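Local coordinates for Non-reducing end alpha-L-arabinofuranosidase BoGH43B (Bacteroides ovatus, PDB 5JOZ), which removes terminal non-reducing alpha-L-arabinofuranoside residues from xyloglucan side branches, turning S units into X units during xyloglucan degradation, at residues V22-Y27 with Q243-S248; Y42-K45 with H49-L52; I53-S58 with L319-T324; F87-T92 with G112-P117. All blocks are in the same frame, centred on the assembly; numbering follows the deposited sequence.

Contact 1 of 4, residues V22-Y27 with Q243-S248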
loop_
_atom_site.group_PDB
_atom_site.type_symbol
_atom_site.label_atom_id
_atom_site.label_comp_id
_atom_site.label_asym_id
_atom_site.label_seq_id
_atom_site.Cartn_x
_atom_site.Cartn_y
_atom_site.Cartn_z
ATOM N N VAL A 22 8.415 -13.811 14.647
ATOM C CA VAL A 22 8.338 -15.248 14.849
ATOM C C VAL A 22 9.786 -15.752 14.881
ATOM O O VAL A 22 10.387 -15.961 13.829
ATOM C CB VAL A 22 7.553 -15.907 13.698
ATOM C CG1 VAL A 22 7.470 -17.418 13.903
ATOM C CG2 VAL A 22 6.166 -15.279 13.563
ATOM N N GLY A 23 10.357 -15.904 16.078
ATOM C CA GLY A 23 11.755 -16.314 16.214
ATOM C C GLY A 23 12.666 -15.228 15.662
ATOM O O GLY A 23 12.529 -14.075 16.046
ATOM N N ASP A 24 13.572 -15.587 14.749
ATOM C CA ASP A 24 14.457 -14.609 14.083
ATOM C C ASP A 24 13.807 -13.862 12.900
ATOM O O ASP A 24 14.421 -12.946 12.337
ATOM C CB ASP A 24 15.758 -15.283 13.604
ATOM C CG ASP A 24 16.606 -15.818 14.757
ATOM O OD1 ASP A 24 16.824 -15.083 15.744
ATOM O OD2 ASP A 24 17.067 -16.979 14.671
ATOM N N ASP A 25 12.580 -14.225 12.531
ATOM C CA ASP A 25 11.921 -13.650 11.359
ATOM C C ASP A 25 10.853 -12.620 11.716
ATOM O O ASP A 25 10.106 -12.801 12.684
ATOM C CB ASP A 25 11.341 -14.779 10.525
ATOM C CG ASP A 25 12.424 -15.686 9.995
ATOM O OD1 ASP A 25 13.222 -15.207 9.152
ATOM O OD2 ASP A 25 12.509 -16.847 10.445
ATOM N N PHE A 26 10.823 -11.531 10.941
ATOM C CA PHE A 26 9.820 -10.474 11.064
ATOM C C PHE A 26 8.971 -10.440 9.816
ATOM O O PHE A 26 9.485 -10.561 8.723
ATOM C CB PHE A 26 10.467 -9.105 11.260
ATOM C CG PHE A 26 11.262 -8.993 12.521
ATOM C CD1 PHE A 26 12.586 -9.403 12.555
ATOM C CD2 PHE A 26 10.689 -8.487 13.683
ATOM C CE1 PHE A 26 13.330 -9.311 13.719
ATOM C CE2 PHE A 26 11.427 -8.390 14.847
ATOM C CZ PHE A 26 12.752 -8.804 14.863
ATOM N N TYR A 27 7.670 -10.244 10.000
ATOM C CA TYR A 27 6.714 -10.175 8.906
ATOM C C TYR A 27 5.849 -8.942 9.080
ATOM O O TYR A 27 5.534 -8.535 10.200
ATOM C CB TYR A 27 5.866 -11.441 8.888
ATOM C CG TYR A 27 6.709 -12.668 8.692
ATOM C CD1 TYR A 27 7.210 -12.988 7.433
ATOM C CD2 TYR A 27 7.031 -13.502 9.752
ATOM C CE1 TYR A 27 8.008 -14.105 7.241
ATOM C CE2 TYR A 27 7.818 -14.629 9.567
ATOM C CZ TYR A 27 8.310 -14.919 8.311
ATOM O OH TYR A 27 9.097 -16.021 8.105
ATOM N N GLN A 243 8.667 -6.664 19.958
ATOM C CA GLN A 243 9.755 -6.821 20.913
ATOM C C GLN A 243 10.775 -7.818 20.364
ATOM O O GLN A 243 10.404 -8.858 19.828
ATOM C CB GLN A 243 9.229 -7.288 22.276
ATOM C CG GLN A 243 10.275 -7.170 23.377
ATOM C CD GLN A 243 9.865 -7.788 24.717
ATOM O OE1 GLN A 243 9.093 -8.736 24.774
ATOM N NE2 GLN A 243 10.417 -7.253 25.805
ATOM N N LEU A 244 12.055 -7.494 20.534
ATOM C CA LEU A 244 13.162 -8.359 20.115
ATOM C C LEU A 244 13.571 -9.326 21.228
ATOM O O LEU A 244 13.220 -9.137 22.389
ATOM C CB LEU A 244 14.377 -7.509 19.741
ATOM C CG LEU A 244 14.145 -6.344 18.795
ATOM C CD1 LEU A 244 15.444 -5.610 18.490
ATOM C CD2 LEU A 244 13.519 -6.841 17.519
ATOM N N LYS A 245 14.359 -10.327 20.860
ATOM C CA LYS A 245 14.919 -11.306 21.805
ATOM C C LYS A 245 15.819 -10.706 22.893
ATOM O O LYS A 245 15.910 -11.266 23.975
ATOM C CB LYS A 245 15.700 -12.381 21.059
ATOM C CG LYS A 245 14.832 -13.252 20.169
ATOM C CD LYS A 245 15.663 -14.313 19.462
ATOM C CE LYS A 245 14.800 -15.486 19.025
ATOM N NZ LYS A 245 15.628 -16.625 18.544
ATOM N N ASP A 246 16.469 -9.576 22.612
ATOM C CA ASP A 246 17.211 -8.835 23.645
ATOM C C ASP A 246 16.307 -8.003 24.569
ATOM O O ASP A 246 16.811 -7.231 25.377
ATOM C CB ASP A 246 18.309 -7.941 23.018
ATOM C CG ASP A 246 17.785 -6.583 22.518
ATOM O OD1 ASP A 246 16.600 -6.480 22.135
ATOM O OD2 ASP A 246 18.572 -5.609 22.508
ATOM N N GLY A 247 14.991 -8.117 24.425
ATOM C CA GLY A 247 14.061 -7.378 25.277
ATOM C C GLY A 247 13.681 -5.961 24.845
ATOM O O GLY A 247 12.712 -5.416 25.369
ATOM N N SER A 248 14.405 -5.375 23.890
ATOM C CA SER A 248 14.144 -4.014 23.431
ATOM C C SER A 248 12.936 -3.944 22.488
ATOM O O SER A 248 12.514 -4.946 21.895
ATOM C CB SER A 248 15.391 -3.402 22.760
ATOM O OG SER A 248 15.699 -4.050 21.530
#
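Gly23 and Lys245 mark the nearest approach of the two backbones, with their CA atoms 8.1 Å apart, where a type II' turn from Val22 to Asp25 faces a type I turn from Leu244 to Gly247. Side chains bridge the gap. Lys245 points its CB toward the first turn and runs on extended beyond CG. Its CE packs against Gly23 C at 4.0 Å. Its NZ then meets Asp24 OD1 at 3.4 Å, a long salt bridge whose hydrogen bond is weak. The two charged side chains cross at about a right angle at an exposed position. A deeper, apolar pair lies beside them. The CD2 methyl of Leu244 comes to the edge of the Phe26 ring, near its plane, and touches CZ at 3.4 Å. With Leu244 CG placed anti to the carbonyl carbon (chi1 -49°), this branch reaches the ring. The second turn is braced from within. Asp246 OD1 accepts from Ser248 N in an Asx turn and from Ser248 OG at 2.7 Å, while Gln243 NE2 donates to Gly247 O. The two turns are hairpin turns on the first and last of the five four-stranded sheets of the catalytic propeller. Arg21, on strand 18-22, bonds to both Gly23 O and Gln243 O. Leu244 also packs on Trp250 of strand 249-256, and Phe26 on Trp50 and Leu300.

Contact 2 of 4, residues Y42-K45 with H49-L52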
loop_
_atom_site.group_PDB
_atom_site.type_symbol
_atom_site.label_atom_id
_atom_site.label_comp_id
_atom_site.label_asym_id
_atom_site.label_seq_id
_atom_site.Cartn_x
_atom_site.Cartn_y
_atom_site.Cartn_z
ATOM N N TYR A 42 5.638 -8.558 3.697
ATOM C CA TYR A 42 7.085 -8.351 3.625
ATOM C C TYR A 42 7.795 -9.154 4.732
ATOM O O TYR A 42 7.222 -9.393 5.785
ATOM C CB TYR A 42 7.414 -6.862 3.769
ATOM C CG TYR A 42 6.745 -5.956 2.748
ATOM C CD1 TYR A 42 7.346 -5.688 1.502
ATOM C CD2 TYR A 42 5.519 -5.360 3.026
ATOM C CE1 TYR A 42 6.735 -4.844 0.579
ATOM C CE2 TYR A 42 4.895 -4.522 2.109
ATOM C CZ TYR A 42 5.504 -4.262 0.885
ATOM O OH TYR A 42 4.855 -3.433 -0.019
ATOM N N HIS A 43 9.045 -9.540 4.477
ATOM C CA HIS A 43 9.847 -10.356 5.381
ATOM C C HIS A 43 11.161 -9.629 5.673
ATOM O O HIS A 43 11.759 -9.071 4.769
ATOM C CB HIS A 43 10.103 -11.712 4.730
ATOM C CG HIS A 43 10.988 -12.627 5.519
ATOM N ND1 HIS A 43 11.781 -13.581 4.921
ATOM C CD2 HIS A 43 11.196 -12.749 6.851
ATOM C CE1 HIS A 43 12.452 -14.239 5.846
ATOM N NE2 HIS A 43 12.111 -13.758 7.026
ATOM N N SER A 44 11.581 -9.609 6.940
ATOM C CA SER A 44 12.898 -9.083 7.325
ATOM C C SER A 44 13.533 -9.929 8.435
ATOM O O SER A 44 12.835 -10.654 9.143
ATOM C CB SER A 44 12.764 -7.622 7.771
ATOM O OG SER A 44 14.016 -7.010 8.067
ATOM N N LYS A 45 14.860 -9.847 8.548
ATOM C CA LYS A 45 15.618 -10.348 9.709
ATOM C C LYS A 45 16.257 -9.247 10.578
ATOM O O LYS A 45 16.783 -9.544 11.653
ATOM C CB LYS A 45 16.697 -11.338 9.245
ATOM C CG LYS A 45 16.101 -12.513 8.482
ATOM C CD LYS A 45 17.058 -13.678 8.309
ATOM C CE LYS A 45 16.300 -14.956 7.962
ATOM N NZ LYS A 45 15.825 -15.669 9.177
ATOM N N HIS A 49 15.733 -4.019 6.317
ATOM C CA HIS A 49 15.720 -4.488 4.948
ATOM C C HIS A 49 14.575 -5.483 4.755
ATOM O O HIS A 49 14.522 -6.538 5.388
ATOM C CB HIS A 49 17.065 -5.112 4.617
ATOM C CG HIS A 49 18.206 -4.150 4.739
ATOM N ND1 HIS A 49 19.078 -4.159 5.807
ATOM C CD2 HIS A 49 18.599 -3.130 3.940
ATOM C CE1 HIS A 49 19.966 -3.191 5.655
ATOM N NE2 HIS A 49 19.695 -2.551 4.531
ATOM N N TRP A 50 13.661 -5.121 3.869
ATOM C CA TRP A 50 12.419 -5.848 3.673
ATOM C C TRP A 50 12.347 -6.423 2.270
ATOM O O TRP A 50 12.798 -5.795 1.313
ATOM C CB TRP A 50 11.236 -4.919 3.960
ATOM C CG TRP A 50 11.177 -4.538 5.424
ATOM C CD1 TRP A 50 11.785 -3.477 6.018
ATOM C CD2 TRP A 50 10.502 -5.248 6.465
ATOM N NE1 TRP A 50 11.523 -3.472 7.369
ATOM C CE2 TRP A 50 10.741 -4.554 7.668
ATOM C CE3 TRP A 50 9.712 -6.405 6.495
ATOM C CZ2 TRP A 50 10.216 -4.974 8.890
ATOM C CZ3 TRP A 50 9.178 -6.823 7.713
ATOM C CH2 TRP A 50 9.436 -6.111 8.892
ATOM N N LYS A 51 11.796 -7.629 2.173
ATOM C CA LYS A 51 11.596 -8.324 0.913
ATOM C C LYS A 51 10.150 -8.765 0.827
ATOM O O LYS A 51 9.616 -9.341 1.788
ATOM C CB LYS A 51 12.507 -9.560 0.834
ATOM C CG LYS A 51 12.358 -10.387 -0.441
ATOM C CD LYS A 51 13.461 -11.428 -0.591
ATOM C CE LYS A 51 13.972 -11.530 -2.027
ATOM N NZ LYS A 51 13.090 -12.363 -2.882
ATOM N N LEU A 52 9.538 -8.532 -0.338
ATOM C CA LEU A 52 8.157 -8.932 -0.584
ATOM C C LEU A 52 8.162 -10.431 -0.838
ATOM O O LEU A 52 8.936 -10.904 -1.671
ATOM C CB LEU A 52 7.617 -8.177 -1.798
ATOM C CG LEU A 52 6.178 -8.400 -2.249
ATOM C CD1 LEU A 52 5.192 -8.027 -1.148
ATOM C CD2 LEU A 52 5.920 -7.594 -3.510
HETATM O O HOH W 1 16.590 -8.258 6.809
#
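Ser44 sets its CB over one face of Trp50, 3.4 Å from the centroid of the six-membered ring and 8° off the normal, a close CH-pi contact. Tyr42 CB touches the same indole at CE3, at 3.6 Å. Ser44 OG, anti to the backbone N (chi1 -176°), donates to His49 O at 2.8 Å from above the carbonyl plane. Further along, Leu52 CD1 lies over one face of the Tyr42 ring, offset toward the rim. These groups are set by an antiparallel hairpin. His43 and Lys51 form its hydrogen-bonded pair, His43 N to Lys51 O at 2.8 Å and Lys51 N to His43 O at 3.0 Å. Water 1 links Lys45 N to His49 O near the turn. Beyond the pair, Asn14 holds Tyr42 OH, Asp25 holds His43 NE2, and Asp46 N donates to Ser44 OG. An alanine in place of Trp50 would probably open a gap beside Ser44 CB and Tyr42 CB and leave that side of the hairpin poorly packed. The serine thus works in two ways: its carbon packs on an aromatic face, while its hydroxyl ties the polar backbone at the hairpin end.

Contact 3 of 4, residues I53-S58 with L319-T324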
loop_
_atom_site.group_PDB
_atom_site.type_symbol
_atom_site.label_atom_id
_atom_site.label_comp_id
_atom_site.label_asym_id
_atom_site.label_seq_id
_atom_site.Cartn_x
_atom_site.Cartn_y
_atom_site.Cartn_z
ATOM N N ILE A 53 7.335 -11.181 -0.103
ATOM C CA ILE A 53 7.264 -12.653 -0.255
ATOM C C ILE A 53 5.902 -13.213 -0.683
ATOM O O ILE A 53 5.813 -14.368 -1.103
ATOM C CB ILE A 53 7.722 -13.398 1.029
ATOM C CG1 ILE A 53 6.846 -13.052 2.244
ATOM C CG2 ILE A 53 9.191 -13.102 1.333
ATOM C CD1 ILE A 53 6.913 -14.116 3.317
ATOM N N GLY A 54 4.846 -12.417 -0.565
ATOM C CA GLY A 54 3.519 -12.869 -0.952
ATOM C C GLY A 54 2.503 -11.797 -0.644
ATOM O O GLY A 54 2.864 -10.657 -0.331
ATOM N N HIS A 55 1.233 -12.164 -0.752
ATOM C CA HIS A 55 0.129 -11.299 -0.366
ATOM C C HIS A 55 -0.865 -12.144 0.415
ATOM O O HIS A 55 -1.076 -13.313 0.092
ATOM C CB HIS A 55 -0.522 -10.692 -1.614
ATOM C CG HIS A 55 0.416 -9.868 -2.440
ATOM N ND1 HIS A 55 1.375 -10.429 -3.252
ATOM C CD2 HIS A 55 0.554 -8.527 -2.568
ATOM C CE1 HIS A 55 2.076 -9.469 -3.831
ATOM N NE2 HIS A 55 1.590 -8.307 -3.440
ATOM N N ALA A 56 -1.469 -11.569 1.448
ATOM C CA ALA A 56 -2.461 -12.299 2.236
ATOM C C ALA A 56 -3.669 -12.642 1.378
ATOM O O ALA A 56 -4.254 -13.707 1.533
ATOM C CB ALA A 56 -2.895 -11.502 3.445
ATOM N N LEU A 57 -4.020 -11.735 0.466
ATOM C CA LEU A 57 -5.205 -11.877 -0.370
ATOM C C LEU A 57 -4.812 -11.969 -1.862
ATOM O O LEU A 57 -4.999 -11.026 -2.651
ATOM C CB LEU A 57 -6.181 -10.725 -0.069
ATOM C CG LEU A 57 -6.416 -10.335 1.410
ATOM C CD1 LEU A 57 -7.387 -9.174 1.471
ATOM C CD2 LEU A 57 -6.928 -11.499 2.272
ATOM N N SER A 58 -4.282 -13.141 -2.218
ATOM C CA SER A 58 -3.805 -13.462 -3.575
ATOM C C SER A 58 -4.858 -14.101 -4.507
ATOM O O SER A 58 -4.520 -14.461 -5.644
ATOM C CB SER A 58 -2.594 -14.412 -3.494
ATOM O OG SER A 58 -1.534 -13.876 -2.713
ATOM N N LEU A 319 4.533 -14.025 -12.785
ATOM C CA LEU A 319 4.579 -12.568 -12.711
ATOM C C LEU A 319 5.192 -12.134 -11.386
ATOM O O LEU A 319 4.841 -12.675 -10.327
ATOM C CB LEU A 319 3.164 -11.984 -12.834
ATOM C CG LEU A 319 2.986 -10.480 -13.087
ATOM C CD1 LEU A 319 3.476 -10.085 -14.478
ATOM C CD2 LEU A 319 1.523 -10.090 -12.929
ATOM N N GLY A 320 6.098 -11.155 -11.455
ATOM C CA GLY A 320 6.744 -10.606 -10.277
ATOM C C GLY A 320 5.746 -10.063 -9.268
ATOM O O GLY A 320 4.731 -9.457 -9.638
ATOM N N LEU A 321 6.057 -10.283 -7.993
ATOM C CA LEU A 321 5.154 -9.996 -6.877
ATOM C C LEU A 321 4.781 -8.524 -6.738
ATOM O O LEU A 321 3.703 -8.227 -6.247
ATOM C CB LEU A 321 5.766 -10.519 -5.562
ATOM C CG LEU A 321 5.873 -12.051 -5.418
ATOM C CD1 LEU A 321 6.677 -12.430 -4.187
ATOM C CD2 LEU A 321 4.493 -12.694 -5.358
ATOM N N ASP A 322 5.666 -7.620 -7.188
ATOM C CA ASP A 322 5.436 -6.167 -7.165
ATOM C C ASP A 322 4.305 -5.742 -8.123
ATOM O O ASP A 322 3.681 -4.689 -7.914
ATOM C CB ASP A 322 6.720 -5.377 -7.541
ATOM C CG ASP A 322 7.865 -5.535 -6.522
ATOM O OD1 ASP A 322 7.734 -5.092 -5.366
ATOM O OD2 ASP A 322 8.926 -6.077 -6.891
ATOM N N TRP A 323 4.055 -6.533 -9.176
ATOM C CA TRP A 323 3.010 -6.196 -10.162
ATOM C C TRP A 323 1.626 -6.278 -9.547
ATOM O O TRP A 323 1.326 -7.185 -8.763
ATOM C CB TRP A 323 3.121 -7.047 -11.429
ATOM C CG TRP A 323 4.361 -6.699 -12.200
ATOM C CD1 TRP A 323 5.446 -7.489 -12.425
ATOM C CD2 TRP A 323 4.654 -5.435 -12.792
ATOM N NE1 TRP A 323 6.393 -6.801 -13.144
ATOM C CE2 TRP A 323 5.930 -5.533 -13.381
ATOM C CE3 TRP A 323 3.952 -4.226 -12.892
ATOM C CZ2 TRP A 323 6.524 -4.466 -14.054
ATOM C CZ3 TRP A 323 4.538 -3.169 -13.559
ATOM C CH2 TRP A 323 5.812 -3.292 -14.136
ATOM N N THR A 324 0.796 -5.304 -9.909
ATOM C CA THR A 324 -0.445 -5.027 -9.204
ATOM C C THR A 324 -1.576 -4.659 -10.174
ATOM O O THR A 324 -1.363 -3.920 -11.139
ATOM C CB THR A 324 -0.226 -3.860 -8.208
ATOM O OG1 THR A 324 0.990 -4.071 -7.481
ATOM C CG2 THR A 324 -1.355 -3.785 -7.224
#
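His55 and Leu321 both direct their CB atoms across the gap, but their side chains do not simply pack on each other. The His55 ring presents its edge to the Leu321 carbonyl. CE1 lies 3.2 Å from Leu321 O, with the oxygen near the ring plane, and NE2 is 3.5 Å from the same Leu321 O. Leu321 in turn sends its CD1 methyl to the strand backbone, well to one side of the imidazole, 3.7 Å from Ile53 C and 4.1 Å from Gly54 N. Leu321 CG stands anti to its own carbonyl carbon (chi1 -68°), which carries the methyls away from the oxygen that meets His55. One residue therefore touches the strand at two points, by its carbonyl and by a branch of its side chain. A classic beta bulge puts Ile53 and Gly54 together opposite Val41 on the edge strand 51-55 of a propeller sheet. Leu321 belongs to the C-terminal concanavalin A-like domain, and the contact joins the two domains. Each side has its own bracing. Gly320 to Trp323 form a type I turn, with Trp323 N bonded to Gly320 O. Thr324 OG1 donates to Asp322 O at 2.8 Å, and Ser58 OG donates to His55 O at 2.9 Å, both from above the carbonyl plane. Trp323 turns its CB away from 53-58; its NE1 bonds to Asp312 and its ring meets Arg363 in a cation-pi contact.

Contact 4 of 4, residues F87-T92 with G112-P117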
loop_
_atom_site.group_PDB
_atom_site.type_symbol
_atom_site.label_atom_id
_atom_site.label_comp_id
_atom_site.label_asym_id
_atom_site.label_seq_id
_atom_site.Cartn_x
_atom_site.Cartn_y
_atom_site.Cartn_z
ATOM N N PHE A 87 -0.216 -18.223 11.107
ATOM C CA PHE A 87 -0.271 -16.767 10.941
ATOM C C PHE A 87 -1.703 -16.355 10.721
ATOM O O PHE A 87 -2.441 -17.077 10.076
ATOM C CB PHE A 87 0.539 -16.324 9.723
ATOM C CG PHE A 87 1.998 -16.560 9.865
ATOM C CD1 PHE A 87 2.544 -17.808 9.589
ATOM C CD2 PHE A 87 2.841 -15.532 10.267
ATOM C CE1 PHE A 87 3.903 -18.032 9.729
ATOM C CE2 PHE A 87 4.201 -15.751 10.404
ATOM C CZ PHE A 87 4.733 -16.997 10.143
ATOM N N TYR A 88 -2.080 -15.189 11.242
ATOM C CA TYR A 88 -3.435 -14.650 11.122
ATOM C C TYR A 88 -3.345 -13.217 10.616
ATOM O O TYR A 88 -2.529 -12.437 11.115
ATOM C CB TYR A 88 -4.133 -14.630 12.485
ATOM C CG TYR A 88 -4.439 -15.992 13.071
ATOM C CD1 TYR A 88 -3.450 -16.733 13.701
ATOM C CD2 TYR A 88 -5.717 -16.528 13.005
ATOM C CE1 TYR A 88 -3.722 -17.976 14.242
ATOM C CE2 TYR A 88 -6.003 -17.776 13.542
ATOM C CZ TYR A 88 -4.998 -18.497 14.159
ATOM O OH TYR A 88 -5.256 -19.739 14.687
ATOM N N VAL A 89 -4.166 -12.885 9.618
ATOM C CA VAL A 89 -4.283 -11.525 9.145
ATOM C C VAL A 89 -5.744 -11.118 9.118
ATOM O O VAL A 89 -6.523 -11.671 8.348
ATOM C CB VAL A 89 -3.665 -11.335 7.748
ATOM C CG1 VAL A 89 -3.943 -9.932 7.231
ATOM C CG2 VAL A 89 -2.168 -11.563 7.812
ATOM N N ILE A 90 -6.087 -10.124 9.931
ATOM C CA ILE A 90 -7.448 -9.610 10.039
ATOM C C ILE A 90 -7.467 -8.223 9.401
ATOM O O ILE A 90 -6.511 -7.466 9.537
ATOM C CB ILE A 90 -7.928 -9.587 11.529
ATOM C CG1 ILE A 90 -9.451 -9.496 11.625
ATOM C CG2 ILE A 90 -7.321 -8.441 12.324
ATOM C CD1 ILE A 90 -9.991 -9.665 13.025
ATOM N N GLY A 91 -8.535 -7.908 8.677
ATOM C CA GLY A 91 -8.724 -6.568 8.124
ATOM C C GLY A 91 -10.174 -6.305 7.821
ATOM O O GLY A 91 -11.049 -7.087 8.215
ATOM N N THR A 92 -10.439 -5.205 7.131
ATOM C CA THR A 92 -11.795 -4.878 6.673
ATOM C C THR A 92 -11.820 -4.589 5.164
ATOM O O THR A 92 -10.964 -3.876 4.655
ATOM C CB THR A 92 -12.332 -3.643 7.404
ATOM O OG1 THR A 92 -11.851 -3.634 8.748
ATOM C CG2 THR A 92 -13.856 -3.638 7.412
ATOM N N GLY A 112 2.429 -17.938 1.645
ATOM C CA GLY A 112 1.184 -18.499 1.113
ATOM C C GLY A 112 1.297 -20.015 0.984
ATOM O O GLY A 112 2.402 -20.559 1.091
ATOM N N PRO A 113 0.191 -20.717 0.730
ATOM C CA PRO A 113 -1.131 -20.138 0.472
ATOM C C PRO A 113 -1.891 -19.717 1.734
ATOM O O PRO A 113 -1.743 -20.345 2.789
ATOM C CB PRO A 113 -1.870 -21.305 -0.189
ATOM C CG PRO A 113 -1.284 -22.519 0.472
ATOM C CD PRO A 113 0.179 -22.190 0.577
ATOM N N TRP A 114 -2.709 -18.675 1.614
ATOM C CA TRP A 114 -3.603 -18.262 2.693
ATOM C C TRP A 114 -4.994 -18.841 2.467
ATOM O O TRP A 114 -5.386 -19.093 1.336
ATOM C CB TRP A 114 -3.687 -16.739 2.773
ATOM C CG TRP A 114 -2.390 -16.095 3.223
ATOM C CD1 TRP A 114 -1.291 -15.840 2.455
ATOM C CD2 TRP A 114 -2.075 -15.624 4.536
ATOM N NE1 TRP A 114 -0.314 -15.249 3.208
ATOM C CE2 TRP A 114 -0.766 -15.099 4.487
ATOM C CE3 TRP A 114 -2.772 -15.603 5.753
ATOM C CZ2 TRP A 114 -0.131 -14.555 5.610
ATOM C CZ3 TRP A 114 -2.150 -15.060 6.869
ATOM C CH2 TRP A 114 -0.837 -14.537 6.789
ATOM N N SER A 115 -5.743 -19.009 3.550
ATOM C CA SER A 115 -7.118 -19.500 3.493
ATOM C C SER A 115 -8.105 -18.507 2.862
ATOM O O SER A 115 -7.780 -17.324 2.618
ATOM C CB SER A 115 -7.610 -19.823 4.912
ATOM O OG SER A 115 -7.843 -18.636 5.667
ATOM N N ASP A 116 -9.326 -19.002 2.634
ATOM C CA ASP A 116 -10.477 -18.160 2.294
ATOM C C ASP A 116 -10.843 -17.355 3.540
ATOM O O ASP A 116 -10.382 -17.684 4.629
ATOM C CB ASP A 116 -11.648 -19.031 1.809
ATOM C CG ASP A 116 -11.375 -19.699 0.451
ATOM O OD1 ASP A 116 -10.405 -19.327 -0.249
ATOM O OD2 ASP A 116 -12.151 -20.601 0.075
ATOM N N PRO A 117 -11.649 -16.286 3.392
ATOM C CA PRO A 117 -11.911 -15.460 4.573
ATOM C C PRO A 117 -12.853 -16.115 5.584
ATOM O O PRO A 117 -13.791 -16.824 5.216
ATOM C CB PRO A 117 -12.554 -14.191 4.008
ATOM C CG PRO A 117 -12.899 -14.469 2.595
ATOM C CD PRO A 117 -12.388 -15.819 2.203
#
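Trp114 makes a buried apolar contact with Val89 and Phe87 inside one blade of the five-bladed propeller typical of glycoside hydrolase family 43. The tryptophan sits in the loop between strands 102-107 and 118-119. Its indole reaches across to strand 86-94. With CG anti to the carbonyl carbon (chi1 -68°), the six-membered ring is carried toward that strand and leads with its CH2 and CZ3 corner. Phe87 contributes its CB, 3.7 Å from Trp114 CH2, while its own ring leads away to meet Tyr27 edge-to-face. The backbone of Tyr88 lies at the edge of the indole, its C 4.3 Å from Trp114 CZ3. Strand 102-107 neighbours 86-94 in the sheet, and its Val105 and Ala107 also pack on the tryptophan. The polar end of the buried indole is satisfied, since NE1 donates to Pro110 O. Outside the blade, Arg59 bonds to Trp114 O and forms a salt bridge with Asp116. With a serine in place of Trp114, a gap would probably open beside Val89 and Phe87, and Pro110 O would probably lose its indole partner. Val89 and Trp114 cross at about a right angle, and Val89 CG2 touches CH2 at 3.4 Å and CZ3 at 3.6 Å.

In the fold
Contacts 1, 2 and 3 all reach the antiparallel sheet 18-22, 25-29, 40-44 and 51-55, the first propeller blade. Contacts 1 and 2 join through Asp25, whose OD1 takes Lys45 NZ at 2.6 Å. Contacts 2 and 3 share strand 51-55, and Leu52 CD2 lies 3.5 Å from Leu321 C. Contact 4 belongs to the next blade and meets contact 3 where Ala56 O comes 3.3 Å from Trp114 CB. Contacts 2 and 4 do not touch. The side chains of Tyr42 and Val89 are each about 11 Å from that of Asp16, the inferred proton acceptor. Contacts 1 and 3 lie away from the annotated sites.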